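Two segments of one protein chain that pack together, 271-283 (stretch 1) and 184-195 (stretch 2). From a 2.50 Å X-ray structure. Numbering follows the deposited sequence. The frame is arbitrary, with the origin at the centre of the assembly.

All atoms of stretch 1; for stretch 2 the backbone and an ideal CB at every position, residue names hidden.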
# COMPACT_ATOMS: atom_id res chain seq x y z
N HIS A 271 -7.37 13.85 7.91
CA HIS A 271 -8.55 13.00 7.85
C HIS A 271 -9.26 13.71 8.97
O HIS A 271 -10.26 14.37 8.77
CB HIS A 271 -8.11 11.56 8.15
CG HIS A 271 -9.03 10.63 8.89
ND1 HIS A 271 -8.65 9.88 9.92
CD2 HIS A 271 -10.35 10.39 8.63
CE1 HIS A 271 -9.70 9.19 10.28
NE2 HIS A 271 -10.73 9.49 9.50
N LEU A 272 -8.67 13.68 10.16
CA LEU A 272 -9.13 14.46 11.29
C LEU A 272 -8.99 15.93 10.95
O LEU A 272 -9.62 16.80 11.55
CB LEU A 272 -8.27 14.09 12.44
CG LEU A 272 -8.49 14.66 13.79
CD1 LEU A 272 -9.80 14.20 14.37
CD2 LEU A 272 -7.36 14.17 14.66
N TYR A 273 -8.11 16.20 9.98
CA TYR A 273 -7.90 17.53 9.48
C TYR A 273 -8.81 17.78 8.27
O TYR A 273 -9.04 18.93 7.92
CB TYR A 273 -6.39 17.66 9.19
CG TYR A 273 -5.54 17.81 10.48
CD1 TYR A 273 -4.76 18.97 10.68
CD2 TYR A 273 -5.54 16.86 11.51
CE1 TYR A 273 -4.03 19.18 11.85
CE2 TYR A 273 -4.81 17.06 12.70
CZ TYR A 273 -4.06 18.22 12.86
OH TYR A 273 -3.36 18.45 14.04
N GLN A 274 -9.40 16.77 7.63
CA GLN A 274 -10.38 16.97 6.57
C GLN A 274 -11.74 17.10 7.22
O GLN A 274 -12.57 17.84 6.72
CB GLN A 274 -10.43 15.80 5.62
CG GLN A 274 -9.11 15.17 5.19
CD GLN A 274 -8.20 15.90 4.21
OE1 GLN A 274 -8.59 16.75 3.40
NE2 GLN A 274 -6.92 15.53 4.24
N ILE A 275 -12.02 16.34 8.30
CA ILE A 275 -13.22 16.43 9.16
C ILE A 275 -13.40 17.82 9.85
O ILE A 275 -14.43 18.51 9.69
CB ILE A 275 -13.15 15.32 10.27
CG1 ILE A 275 -13.17 13.95 9.70
CG2 ILE A 275 -14.38 15.36 11.15
CD1 ILE A 275 -12.95 12.89 10.80
N PHE A 276 -12.42 18.27 10.65
CA PHE A 276 -12.53 19.51 11.43
C PHE A 276 -11.58 20.63 10.97
O PHE A 276 -10.79 21.12 11.78
CB PHE A 276 -12.26 19.21 12.96
CG PHE A 276 -12.94 18.00 13.62
CD1 PHE A 276 -14.27 18.06 14.00
CD2 PHE A 276 -12.21 16.83 13.86
CE1 PHE A 276 -14.88 16.95 14.60
CE2 PHE A 276 -12.81 15.72 14.47
CZ PHE A 276 -14.15 15.78 14.84
N PHE A 277 -11.62 21.04 9.68
CA PHE A 277 -10.86 22.16 9.09
C PHE A 277 -11.31 22.54 7.69
O PHE A 277 -11.47 23.74 7.41
CB PHE A 277 -9.38 21.91 8.92
CG PHE A 277 -8.53 22.19 10.14
CD1 PHE A 277 -7.79 21.15 10.71
CD2 PHE A 277 -8.50 23.48 10.69
CE1 PHE A 277 -7.02 21.39 11.85
CE2 PHE A 277 -7.73 23.71 11.83
CZ PHE A 277 -7.00 22.66 12.41
N ARG A 278 -11.38 21.54 6.77
CA ARG A 278 -11.87 21.70 5.40
C ARG A 278 -13.31 21.19 5.37
O ARG A 278 -14.03 21.33 4.37
CB ARG A 278 -11.02 20.89 4.39
CG ARG A 278 -9.90 21.63 3.62
CD ARG A 278 -8.78 22.27 4.48
NE ARG A 278 -8.11 21.31 5.36
CZ ARG A 278 -6.88 21.41 5.89
NH1 ARG A 278 -6.07 22.46 5.69
NH2 ARG A 278 -6.46 20.40 6.66
N GLY A 279 -13.75 20.59 6.48
CA GLY A 279 -15.13 20.20 6.70
C GLY A 279 -15.81 19.24 5.75
O GLY A 279 -17.01 19.38 5.57
N ASP A 280 -15.11 18.25 5.19
CA ASP A 280 -15.70 17.24 4.30
C ASP A 280 -16.80 16.31 4.83
O ASP A 280 -17.04 15.25 4.25
CB ASP A 280 -14.58 16.37 3.72
CG ASP A 280 -13.57 17.14 2.91
OD1 ASP A 280 -12.38 16.81 2.98
OD2 ASP A 280 -13.99 18.05 2.18
N LEU A 281 -17.53 16.63 5.90
CA LEU A 281 -18.62 15.77 6.30
C LEU A 281 -20.00 16.30 5.92
O LEU A 281 -20.91 15.55 5.56
CB LEU A 281 -18.50 15.54 7.82
CG LEU A 281 -17.71 14.26 8.18
CD1 LEU A 281 -16.25 14.49 8.03
CD2 LEU A 281 -17.89 13.89 9.61
N TYR A 282 -20.11 17.62 6.00
CA TYR A 282 -21.31 18.37 5.73
C TYR A 282 -21.10 19.52 4.75
O TYR A 282 -22.09 20.12 4.35
CB TYR A 282 -21.89 18.94 7.01
CG TYR A 282 -23.40 19.00 6.92
CD1 TYR A 282 -24.13 17.85 7.18
CD2 TYR A 282 -24.09 20.15 6.49
CE1 TYR A 282 -25.52 17.83 7.02
CE2 TYR A 282 -25.48 20.13 6.32
CZ TYR A 282 -26.19 18.96 6.58
OH TYR A 282 -27.56 18.90 6.38
N ASN A 283 -19.89 19.86 4.29
CA ASN A 283 -19.66 20.97 3.37
C ASN A 283 -20.12 20.74 1.92
O ASN A 283 -19.52 21.27 0.97
CB ASN A 283 -18.16 21.33 3.36
CG ASN A 283 -17.17 20.41 2.62
OD1 ASN A 283 -17.45 19.26 2.29
ND2 ASN A 283 -15.96 20.88 2.30
N UNK A 184 -8.81 21.73 20.65
CA UNK A 184 -9.81 22.01 19.62
C UNK A 184 -9.13 22.45 18.32
O UNK A 184 -8.06 23.05 18.27
CB UNK A 184 -10.79 23.09 20.10
N UNK A 185 -9.76 22.09 17.21
CA UNK A 185 -9.17 22.34 15.93
C UNK A 185 -9.76 23.62 15.39
O UNK A 185 -10.89 23.73 14.91
CB UNK A 185 -9.39 21.17 14.97
N UNK A 186 -8.94 24.63 15.62
CA UNK A 186 -9.19 25.97 15.13
C UNK A 186 -10.18 26.72 15.97
O UNK A 186 -9.88 27.32 17.01
CB UNK A 186 -9.68 25.92 13.68
N UNK A 187 -11.38 26.67 15.41
CA UNK A 187 -12.55 27.29 16.00
C UNK A 187 -13.37 26.24 16.71
O UNK A 187 -13.82 26.44 17.83
CB UNK A 187 -13.39 28.01 14.94
N UNK A 188 -13.51 25.09 16.04
CA UNK A 188 -14.35 24.01 16.50
C UNK A 188 -15.81 24.33 16.20
O UNK A 188 -16.68 23.93 16.95
CB UNK A 188 -14.14 23.76 18.00
N UNK A 189 -16.08 25.07 15.13
CA UNK A 189 -17.46 25.42 14.76
C UNK A 189 -17.97 24.70 13.54
O UNK A 189 -19.18 24.60 13.31
CB UNK A 189 -17.57 26.93 14.52
N UNK A 190 -16.95 24.25 12.79
CA UNK A 190 -17.06 23.47 11.57
C UNK A 190 -17.80 22.22 11.95
O UNK A 190 -17.40 21.52 12.86
CB UNK A 190 -15.70 23.16 10.94
N UNK A 191 -18.90 22.01 11.25
CA UNK A 191 -19.81 20.91 11.49
C UNK A 191 -19.31 19.54 11.03
O UNK A 191 -18.66 19.37 10.00
CB UNK A 191 -21.14 21.21 10.80
N UNK A 192 -19.63 18.57 11.90
CA UNK A 192 -19.33 17.16 11.72
C UNK A 192 -20.59 16.32 11.98
O UNK A 192 -21.63 16.83 12.42
CB UNK A 192 -18.19 16.73 12.65
N UNK A 193 -20.53 15.02 11.66
CA UNK A 193 -21.70 14.18 11.85
C UNK A 193 -21.18 13.02 12.65
O UNK A 193 -20.08 12.54 12.44
CB UNK A 193 -22.35 13.75 10.54
N UNK A 194 -21.94 12.54 13.61
CA UNK A 194 -21.43 11.57 14.54
C UNK A 194 -22.51 10.49 14.63
O UNK A 194 -23.67 10.87 14.88
CB UNK A 194 -21.10 12.19 15.90
N UNK A 195 -22.23 9.17 14.41
CA UNK A 195 -23.26 8.12 14.41
C UNK A 195 -22.94 6.84 15.20
O UNK A 195 -21.87 6.26 15.15
CB UNK A 195 -23.55 7.73 12.96

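Stretch 1 opens with a short helix and continues as a loop; stretch 2 offers it a turn and then a strand. No hydrogen bond joins the two, so the choices along stretch 2 are mainly matters of shape and apolar character.

Position 184 has nothing of stretch 1 within 5.5 Å of its ideal CB, which leaves the choice open; it is I184.

At 185 the CA-to-CB bond points toward stretch 1, and the ideal CB lies 3.5 Å from F276 O and 3.8 Å from F277 CZ. Aromatic rings and L272 surround the space beyond, so a long apolar or aromatic side chain would suit, perhaps with a polar tip. The residue is Y185. Its ring runs nearly parallel to that of F276 (22° between planes) but slid aside, while the hydroxyl is hydrogen-bonded elsewhere in the structure.

Position 186 has phi 80°, psi -99°, and an ideal CB would stand a tight 3.5 Å from F277 CE2. Both points favour glycine, and G186 follows Y185 in a type II' turn.

Position 187 faces open space, so small polar residues are plausible; D187 OD2 accepts a weak hydrogen bond from the backbone N of 188 (2.9 Å). At 188 the CB would point away, and phi 78° with psi 30° suggests glycine, or possibly asparagine; it is G188. Position 189 is out of reach of stretch 1 and is occupied by N189.

At 190 the CB points toward the chain around I275 to F277, and G279 lies beyond. The space is shallow, suiting a compact apolar residue such as valine, isoleucine or alanine. V190 places CG1 3.8 Å from G279 CA. An ideal CB on G279 would lie only 3.2 Å from V190 CG1, so the bare glycine makes room for this methyl.

At 191 the CA-to-CB bond points sideways, and the ideal CB of 191 lies 4.5 Å from Y282 CB; a long side chain is tolerated, and K191 leads its end away.

At 192 an ideal CB would come 3.8 Å from F276 CE1 and 4.2 Å from L281 CD2. A small residue such as glycine, alanine or serine would suit; larger ones are not excluded by these distances alone. G192 CA lies 4.1 Å from L281 CD2.

Position 193 points toward L281 and Y282, so a branched apolar residue fits: I193 CD1 lies 3.3 Å from Y282 CD1, at the edge of that ring.

At 194 the CB points sideways with nothing near; the choice is wide, though a large side chain could reach back. W194 CH2 reaches F276 CZ at 3.4 Å, at that ring's edge. Position 195 is out of reach and extended (phi -133°, psi 134°), which suits beta-branched residues among others; it is V195.

Stretch 2 184-195: IYGDGNVKGIWV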
# COMPACT_ATOMS: atom_id res chain seq x y z
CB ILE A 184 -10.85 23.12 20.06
CG1 ILE A 184 -11.66 22.70 21.27
CG2 ILE A 184 -11.86 23.34 18.94
CD1 ILE A 184 -12.95 23.51 21.52
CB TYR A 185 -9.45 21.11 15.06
CG TYR A 185 -8.86 19.86 15.75
CD1 TYR A 185 -9.72 18.90 16.29
CD2 TYR A 185 -7.48 19.74 15.92
CE1 TYR A 185 -9.21 17.83 17.02
CE2 TYR A 185 -6.96 18.67 16.62
CZ TYR A 185 -7.83 17.73 17.18
OH TYR A 185 -7.32 16.74 17.99
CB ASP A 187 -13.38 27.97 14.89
CG ASP A 187 -13.70 27.19 13.60
OD1 ASP A 187 -14.50 27.69 12.81
OD2 ASP A 187 -13.17 26.10 13.36
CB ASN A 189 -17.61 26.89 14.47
CG ASN A 189 -17.38 27.71 15.72
OD1 ASN A 189 -17.92 27.46 16.80
ND2 ASN A 189 -16.52 28.71 15.54
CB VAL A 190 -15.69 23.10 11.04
CG1 VAL A 190 -15.89 22.33 9.76
CG2 VAL A 190 -14.83 24.34 10.80
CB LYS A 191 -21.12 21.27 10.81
CG LYS A 191 -21.75 22.50 11.48
CD LYS A 191 -22.36 22.10 12.79
CE LYS A 191 -23.09 23.30 13.29
NZ LYS A 191 -24.12 22.87 14.21
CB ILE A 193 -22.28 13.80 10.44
CG1 ILE A 193 -22.74 15.08 9.76
CG2 ILE A 193 -23.47 12.86 10.53
CD1 ILE A 193 -23.21 14.87 8.36
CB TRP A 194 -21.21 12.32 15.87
CG TRP A 194 -20.39 13.62 15.87
CD1 TRP A 194 -20.91 14.80 15.38
CD2 TRP A 194 -19.11 13.79 16.33
NE1 TRP A 194 -19.99 15.71 15.50
CE2 TRP A 194 -18.91 15.15 16.05
CE3 TRP A 194 -18.09 13.06 16.92
CZ2 TRP A 194 -17.71 15.79 16.36
CZ3 TRP A 194 -16.88 13.70 17.23
CH2 TRP A 194 -16.69 15.05 16.95
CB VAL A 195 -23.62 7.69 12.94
CG1 VAL A 195 -24.85 6.79 12.93
CG2 VAL A 195 -24.05 8.90 12.11
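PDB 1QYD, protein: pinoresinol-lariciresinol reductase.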